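PDB 1IA6: cellulase CEL9M from Clostridium cellulolyticum, which probably hydrolyses internal beta-1,4-glucosidic linkages in cellulose, lichenin and cereal beta-glucans, as a family 9 glycoside hydrolase that carries calcium and zinc. Local coordinates for residues T91-M94 / L95-K99; A217-L220 / Y221-T224; N285-K288 / T289-T293. One frame throughout, in Å; residues are numbered along the deposited sequence.

Contact 1: residues T91-M94 / L95-K99; sequences TTKM and LQQLK
M94 and L98 meet one turn apart in the first half of helix 91-107, on its apolar face, toward helices 64-80 and 152-169. The CD1 branch of L98 comes to 4.1 Å from CG of M94, and the two chains cross at a slant. Next to them T91 and L95 run alongside each other in the same direction, CG2 of T91 lying 4.0 Å from CD1 of L95. L74 and L78 of helix 64-80 pack against this side, with F85 near its start and M165 and Y169 of helix 152-169 farther along.

The face of K93 and Q97 is polar but well held. K93 has CG anti to its own N (chi1 -175°) and then bends at chi2, which carries its chain along the helix past both glutamines. Its CE lies 3.8 Å from NE2 of Q97. The looser side is that of exposed T92 and of Q96, where a water gives a proton to OE1 of Q96 at 2.8 Å and accepts one from NZ of K93 at 3.2 Å.

The amide of Q97 is held from both ends, OE1 by K21 and NE2 by D18 and the carbonyl of I14. D18 thus takes K93 in a salt bridge on one carboxylate oxygen and the Q97 amide on the other; the lysine probably helps keep it ionised, and the pair ties this turn to the chain just before zinc ligand C22.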
loop_
_atom_site.group_PDB
_atom_site.type_symbol
_atom_site.label_atom_id
_atom_site.label_comp_id
_atom_site.label_asym_id
_atom_site.label_seq_id
_atom_site.Cartn_x
_atom_site.Cartn_y
_atom_site.Cartn_z
ATOM N N THR A 91 -10.741 -6.952 -12.319
ATOM C CA THR A 91 -10.382 -8.061 -11.443
ATOM C C THR A 91 -9.170 -8.865 -11.899
ATOM O O THR A 91 -8.302 -9.195 -11.092
ATOM C CB THR A 91 -11.565 -9.016 -11.261
ATOM O OG1 THR A 91 -12.681 -8.283 -10.746
ATOM C CG2 THR A 91 -11.208 -10.126 -10.284
ATOM N N THR A 92 -9.113 -9.187 -13.186
ATOM C CA THR A 92 -8.002 -9.967 -13.719
ATOM C C THR A 92 -6.655 -9.284 -13.519
ATOM O O THR A 92 -5.700 -9.911 -13.059
ATOM C CB THR A 92 -8.196 -10.248 -15.217
ATOM O OG1 THR A 92 -9.401 -10.998 -15.406
ATOM C CG2 THR A 92 -7.016 -11.039 -15.767
ATOM N N LYS A 93 -6.577 -8.005 -13.867
ATOM C CA LYS A 93 -5.336 -7.253 -13.723
ATOM C C LYS A 93 -4.978 -7.125 -12.244
ATOM O O LYS A 93 -3.822 -7.287 -11.862
ATOM C CB LYS A 93 -5.488 -5.862 -14.351
ATOM C CG LYS A 93 -4.206 -5.031 -14.373
ATOM C CD LYS A 93 -3.134 -5.677 -15.240
ATOM C CE LYS A 93 -1.887 -4.807 -15.301
ATOM N NZ LYS A 93 -0.819 -5.385 -16.164
ATOM N N MET A 94 -5.977 -6.841 -11.414
ATOM C CA MET A 94 -5.750 -6.705 -9.980
ATOM C C MET A 94 -5.124 -7.979 -9.410
ATOM O O MET A 94 -4.172 -7.918 -8.630
ATOM C CB MET A 94 -7.073 -6.413 -9.267
ATOM C CG MET A 94 -6.939 -6.227 -7.771
ATOM S SD MET A 94 -6.050 -4.711 -7.345
ATOM C CE MET A 94 -6.637 -4.463 -5.687
ATOM N N LEU A 95 -5.659 -9.134 -9.798
ATOM C CA LEU A 95 -5.134 -10.407 -9.312
ATOM C C LEU A 95 -3.695 -10.625 -9.757
ATOM O O LEU A 95 -2.896 -11.216 -9.029
ATOM C CB LEU A 95 -6.024 -11.567 -9.779
ATOM C CG LEU A 95 -7.364 -11.647 -9.039
ATOM C CD1 LEU A 95 -8.262 -12.690 -9.689
ATOM C CD2 LEU A 95 -7.114 -11.984 -7.582
ATOM N N GLN A 96 -3.360 -10.148 -10.950
ATOM C CA GLN A 96 -1.997 -10.283 -11.437
ATOM C C GLN A 96 -1.050 -9.449 -10.570
ATOM O O GLN A 96 0.033 -9.912 -10.222
ATOM C CB GLN A 96 -1.902 -9.834 -12.897
ATOM C CG GLN A 96 -2.846 -10.597 -13.816
ATOM C CD GLN A 96 -2.604 -10.308 -15.282
ATOM O OE1 GLN A 96 -2.422 -9.157 -15.675
ATOM N NE2 GLN A 96 -2.612 -11.356 -16.103
ATOM N N GLN A 97 -1.459 -8.234 -10.209
ATOM C CA GLN A 97 -0.612 -7.369 -9.383
ATOM C C GLN A 97 -0.395 -8.020 -8.025
ATOM O O GLN A 97 0.714 -8.022 -7.490
ATOM C CB GLN A 97 -1.257 -5.989 -9.184
ATOM C CG GLN A 97 -1.732 -5.308 -10.466
ATOM C CD GLN A 97 -0.629 -5.138 -11.491
ATOM O OE1 GLN A 97 0.025 -6.104 -11.882
ATOM N NE2 GLN A 97 -0.423 -3.905 -11.942
ATOM N N LEU A 98 -1.465 -8.583 -7.476
ATOM C CA LEU A 98 -1.390 -9.236 -6.175
ATOM C C LEU A 98 -0.510 -10.482 -6.197
ATOM O O LEU A 98 0.308 -10.686 -5.300
ATOM C CB LEU A 98 -2.798 -9.596 -5.686
ATOM C CG LEU A 98 -3.637 -8.382 -5.273
ATOM C CD1 LEU A 98 -5.101 -8.765 -5.151
ATOM C CD2 LEU A 98 -3.110 -7.841 -3.955
ATOM N N LYS A 99 -0.659 -11.311 -7.223
ATOM C CA LYS A 99 0.149 -12.520 -7.288
ATOM C C LYS A 99 1.627 -12.187 -7.451
ATOM O O LYS A 99 2.493 -12.950 -7.013
ATOM C CB LYS A 99 -0.311 -13.434 -8.426
ATOM C CG LYS A 99 0.266 -14.848 -8.304
ATOM C CD LYS A 99 -0.337 -15.805 -9.316
ATOM C CE LYS A 99 0.103 -17.244 -9.050
ATOM N NZ LYS A 99 1.584 -17.387 -9.096
HETATM O O HOH W 1 0.045 -8.192 -14.847
#

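Contact 2: residues A217-L220 / Y221-T224; sequences ATWL and YTAT
This is a local i to i+4 contact within the last turns of helix 210-224, one of the helices of the (alpha/alpha)6 barrel that forms family 9 catalytic modules, and it includes the C-terminal end of that helix. The backbone keeps the alpha-helical pattern throughout: N of Y221 bonds to O of A217, N of T222 to O of T218, and N of A223 to O of W219.

Side chains of 217-220 point mainly into the surrounding helices. W219 lies among W215, W76 and Y79, with L164 and L167 of helix 152-169 also touching it, while L220 reaches L181, K185 and Y188 of helix 174-193. The contact is therefore built on a helix that is packed on several sides, and what its own residues add to one another comes largely from carbonyl oxygens and the side chains that follow them.

Across the contact the threonines do most of the work. In T222 the hydroxyl stands beside its own N (chi1 -61°), turned back along the helix, and OG1 comes within 3.2 Å of O of T218 and 4.3 Å of CE3 of W219. The same hydroxyl is bonded to NH2 of R266, which also makes a cation-pi contact with W219, so one arginine serves both the W219 ring and the T222 side chain. CB of Y221 rests 3.4 Å from O of T218.

At the last residue, T224 turns its hydroxyl between its own N and carbonyl carbon (chi1 69°), which brings OG1 to O of L220, already taken by N of T224. The two donors come from opposite faces of the carbonyl plane, N at 2.9 Å and OG1 at 2.7 Å from O of L220.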
loop_
_atom_site.group_PDB
_atom_site.type_symbol
_atom_site.label_atom_id
_atom_site.label_comp_id
_atom_site.label_asym_id
_atom_site.label_seq_id
_atom_site.Cartn_x
_atom_site.Cartn_y
_atom_site.Cartn_z
ATOM N N ALA A 217 -3.948 -11.236 12.810
ATOM C CA ALA A 217 -4.732 -12.213 13.553
ATOM C C ALA A 217 -6.202 -12.212 13.135
ATOM O O ALA A 217 -6.816 -13.272 13.032
ATOM C CB ALA A 217 -4.609 -11.947 15.056
ATOM N N THR A 218 -6.772 -11.032 12.887
ATOM C CA THR A 218 -8.176 -10.982 12.490
ATOM C C THR A 218 -8.392 -11.667 11.140
ATOM O O THR A 218 -9.432 -12.285 10.917
ATOM C CB THR A 218 -8.732 -9.533 12.416
ATOM O OG1 THR A 218 -8.103 -8.816 11.350
ATOM C CG2 THR A 218 -8.500 -8.803 13.737
ATOM N N TRP A 219 -7.415 -11.570 10.244
ATOM C CA TRP A 219 -7.557 -12.212 8.941
ATOM C C TRP A 219 -7.416 -13.726 9.052
ATOM O O TRP A 219 -8.125 -14.470 8.378
ATOM C CB TRP A 219 -6.548 -11.634 7.943
ATOM C CG TRP A 219 -6.962 -10.269 7.496
ATOM C CD1 TRP A 219 -6.343 -9.086 7.780
ATOM C CD2 TRP A 219 -8.151 -9.937 6.769
ATOM N NE1 TRP A 219 -7.076 -8.036 7.279
ATOM C CE2 TRP A 219 -8.192 -8.530 6.654
ATOM C CE3 TRP A 219 -9.191 -10.693 6.204
ATOM C CZ2 TRP A 219 -9.233 -7.859 5.999
ATOM C CZ3 TRP A 219 -10.228 -10.027 5.554
ATOM C CH2 TRP A 219 -10.240 -8.622 5.458
ATOM N N LEU A 220 -6.511 -14.188 9.908
ATOM C CA LEU A 220 -6.349 -15.623 10.082
ATOM C C LEU A 220 -7.635 -16.194 10.672
ATOM O O LEU A 220 -7.994 -17.339 10.402
ATOM C CB LEU A 220 -5.139 -15.923 10.974
ATOM C CG LEU A 220 -3.822 -15.849 10.186
ATOM C CD1 LEU A 220 -2.631 -15.795 11.130
ATOM C CD2 LEU A 220 -3.728 -17.050 9.257
ATOM N N TYR A 221 -8.342 -15.393 11.468
ATOM C CA TYR A 221 -9.606 -15.855 12.034
ATOM C C TYR A 221 -10.634 -15.994 10.911
ATOM O O TYR A 221 -11.326 -17.002 10.807
ATOM C CB TYR A 221 -10.148 -14.874 13.074
ATOM C CG TYR A 221 -11.544 -15.241 13.535
ATOM C CD1 TYR A 221 -11.766 -16.386 14.301
ATOM C CD2 TYR A 221 -12.648 -14.474 13.161
ATOM C CE1 TYR A 221 -13.060 -16.760 14.683
ATOM C CE2 TYR A 221 -13.944 -14.838 13.535
ATOM C CZ TYR A 221 -14.142 -15.979 14.295
ATOM O OH TYR A 221 -15.418 -16.338 14.666
ATOM N N THR A 222 -10.734 -14.971 10.072
ATOM C CA THR A 222 -11.684 -14.996 8.967
ATOM C C THR A 222 -11.454 -16.203 8.052
ATOM O O THR A 222 -12.401 -16.798 7.543
ATOM C CB THR A 222 -11.588 -13.707 8.126
ATOM O OG1 THR A 222 -11.900 -12.576 8.949
ATOM C CG2 THR A 222 -12.559 -13.756 6.949
ATOM N N ALA A 223 -10.193 -16.574 7.862
ATOM C CA ALA A 223 -9.866 -17.694 6.991
ATOM C C ALA A 223 -9.981 -19.071 7.636
ATOM O O ALA A 223 -10.272 -20.046 6.949
ATOM C CB ALA A 223 -8.456 -17.516 6.428
ATOM N N THR A 224 -9.775 -19.152 8.947
ATOM C CA THR A 224 -9.799 -20.445 9.635
ATOM C C THR A 224 -10.942 -20.693 10.621
ATOM O O THR A 224 -11.190 -21.836 11.001
ATOM C CB THR A 224 -8.486 -20.664 10.409
ATOM O OG1 THR A 224 -8.428 -19.745 11.509
ATOM C CG2 THR A 224 -7.284 -20.421 9.503
#

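Contact 3: residues N285-K288 / T289-T293; sequences NYWK and TQVTT
Two CH-pi contacts carry this helix end, where Y286 and W287 each receive an aliphatic group from the chain just beyond. CB of Q290 sits over the middle of the Y286 ring, 3.6 Å from its centroid and only 7° off the normal, with the amide plane turned 63° from the ring. V291 has CG2 beside its own N, and that methyl lies over one face of the W287 indole, 3.8 Å from the centroid of the five-membered ring. The same methyl also touches Y286, 3.7 Å from CD1, so one methyl serves both aromatic residues, over the W287 face and beside Y286.

The hydrogen bonds are chiefly between backbone atoms. O of Y286 takes two N-H groups from opposite faces of its plane, from Q290 at 2.8 Å and from V291 at 3.2 Å. The second, spanning five residues, marks a widening of the helical turn as the chain leaves it. One residue earlier the grip is poorer: N and OG1 of T289 both reach O of N285, each at 3.4 Å and weak.

Beyond the contact, NE1 of W287 bonds to the carbonyl of W252, and NZ of K299 is shared by the carbonyls of W287 and K288. K288 leans on L329 and L332 of helix 327-341 and its NZ bonds to S328, so the end of helix 274-289 is held against that helix while the chain runs on toward helix 306-323.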
loop_
_atom_site.group_PDB
_atom_site.type_symbol
_atom_site.label_atom_id
_atom_site.label_comp_id
_atom_site.label_asym_id
_atom_site.label_seq_id
_atom_site.Cartn_x
_atom_site.Cartn_y
_atom_site.Cartn_z
ATOM N N ASN A 285 -14.578 10.958 14.048
ATOM C CA ASN A 285 -15.007 12.280 14.497
ATOM C C ASN A 285 -13.836 13.251 14.561
ATOM O O ASN A 285 -14.008 14.456 14.380
ATOM C CB ASN A 285 -15.695 12.194 15.862
ATOM C CG ASN A 285 -17.071 11.564 15.777
ATOM O OD1 ASN A 285 -17.769 11.719 14.775
ATOM N ND2 ASN A 285 -17.473 10.864 16.830
ATOM N N TYR A 286 -12.644 12.723 14.813
ATOM C CA TYR A 286 -11.452 13.555 14.877
ATOM C C TYR A 286 -11.151 14.098 13.481
ATOM O O TYR A 286 -10.822 15.273 13.318
ATOM C CB TYR A 286 -10.272 12.735 15.407
ATOM C CG TYR A 286 -9.007 13.535 15.598
ATOM C CD1 TYR A 286 -8.118 13.736 14.545
ATOM C CD2 TYR A 286 -8.706 14.109 16.835
ATOM C CE1 TYR A 286 -6.958 14.491 14.716
ATOM C CE2 TYR A 286 -7.553 14.864 17.018
ATOM C CZ TYR A 286 -6.683 15.051 15.955
ATOM O OH TYR A 286 -5.538 15.789 16.139
ATOM N N TRP A 287 -11.282 13.244 12.471
ATOM C CA TRP A 287 -11.032 13.669 11.097
ATOM C C TRP A 287 -12.100 14.627 10.586
ATOM O O TRP A 287 -11.821 15.486 9.756
ATOM C CB TRP A 287 -10.941 12.459 10.160
ATOM C CG TRP A 287 -9.544 11.949 10.022
ATOM C CD1 TRP A 287 -8.816 11.275 10.963
ATOM C CD2 TRP A 287 -8.673 12.142 8.903
ATOM N NE1 TRP A 287 -7.544 11.042 10.499
ATOM C CE2 TRP A 287 -7.428 11.564 9.238
ATOM C CE3 TRP A 287 -8.822 12.752 7.649
ATOM C CZ2 TRP A 287 -6.337 11.576 8.362
ATOM C CZ3 TRP A 287 -7.734 12.765 6.778
ATOM C CH2 TRP A 287 -6.508 12.179 7.143
ATOM N N LYS A 288 -13.321 14.484 11.086
ATOM C CA LYS A 288 -14.410 15.354 10.654
ATOM C C LYS A 288 -14.220 16.818 11.028
ATOM O O LYS A 288 -14.560 17.711 10.248
ATOM C CB LYS A 288 -15.741 14.893 11.255
ATOM C CG LYS A 288 -16.312 13.610 10.695
ATOM C CD LYS A 288 -17.607 13.277 11.423
ATOM C CE LYS A 288 -18.222 11.991 10.921
ATOM N NZ LYS A 288 -19.488 11.697 11.645
ATOM N N THR A 289 -13.675 17.067 12.214
ATOM C CA THR A 289 -13.533 18.441 12.690
ATOM C C THR A 289 -12.178 18.910 13.217
ATOM O O THR A 289 -11.920 20.112 13.266
ATOM C CB THR A 289 -14.564 18.710 13.798
ATOM O OG1 THR A 289 -14.335 17.802 14.884
ATOM C CG2 THR A 289 -15.976 18.502 13.276
ATOM N N GLN A 290 -11.318 17.982 13.618
ATOM C CA GLN A 290 -10.020 18.351 14.172
ATOM C C GLN A 290 -8.904 18.437 13.141
ATOM O O GLN A 290 -8.010 19.277 13.252
ATOM C CB GLN A 290 -9.624 17.360 15.268
ATOM C CG GLN A 290 -10.633 17.257 16.402
ATOM C CD GLN A 290 -10.648 18.487 17.277
ATOM O OE1 GLN A 290 -9.677 18.777 17.976
ATOM N NE2 GLN A 290 -11.751 19.225 17.243
ATOM N N VAL A 291 -8.948 17.570 12.139
ATOM C CA VAL A 291 -7.917 17.577 11.113
ATOM C C VAL A 291 -8.046 18.813 10.231
ATOM O O VAL A 291 -9.135 19.154 9.768
ATOM C CB VAL A 291 -7.996 16.309 10.250
ATOM C CG1 VAL A 291 -6.981 16.376 9.123
ATOM C CG2 VAL A 291 -7.731 15.092 11.117
ATOM N N THR A 292 -6.922 19.483 10.013
ATOM C CA THR A 292 -6.889 20.689 9.198
ATOM C C THR A 292 -7.544 20.481 7.841
ATOM O O THR A 292 -7.345 19.454 7.195
ATOM C CB THR A 292 -5.438 21.155 8.955
ATOM O OG1 THR A 292 -4.795 21.396 10.210
ATOM C CG2 THR A 292 -5.419 22.437 8.126
ATOM N N THR A 293 -8.331 21.464 7.423
ATOM C CA THR A 293 -8.997 21.421 6.131
ATOM C C THR A 293 -8.512 22.623 5.325
ATOM O O THR A 293 -8.579 23.756 5.794
ATOM C CB THR A 293 -10.527 21.512 6.278
ATOM O OG1 THR A 293 -10.985 20.472 7.153
ATOM C CG2 THR A 293 -11.200 21.361 4.911
#

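From the N terminus the three contacts come strictly in series. Each is made within one continuous run of chain, so none closes a long loop and none nests in or crosses another. Contact 1 lies near the start of helix 91-107, contact 2 at the end of helix 210-224, and contact 3 where helix 274-289 gives way to loop. Centres of contacts 1 and 2 are about 22 Å apart, and helix 152-169 touches both. Contact 3 lies across the chain's centre from contact 1, their centres about 35 Å apart, and packs on helix 327-341. Helix 260-271, which packs on contact 2, directly precedes helix 274-289.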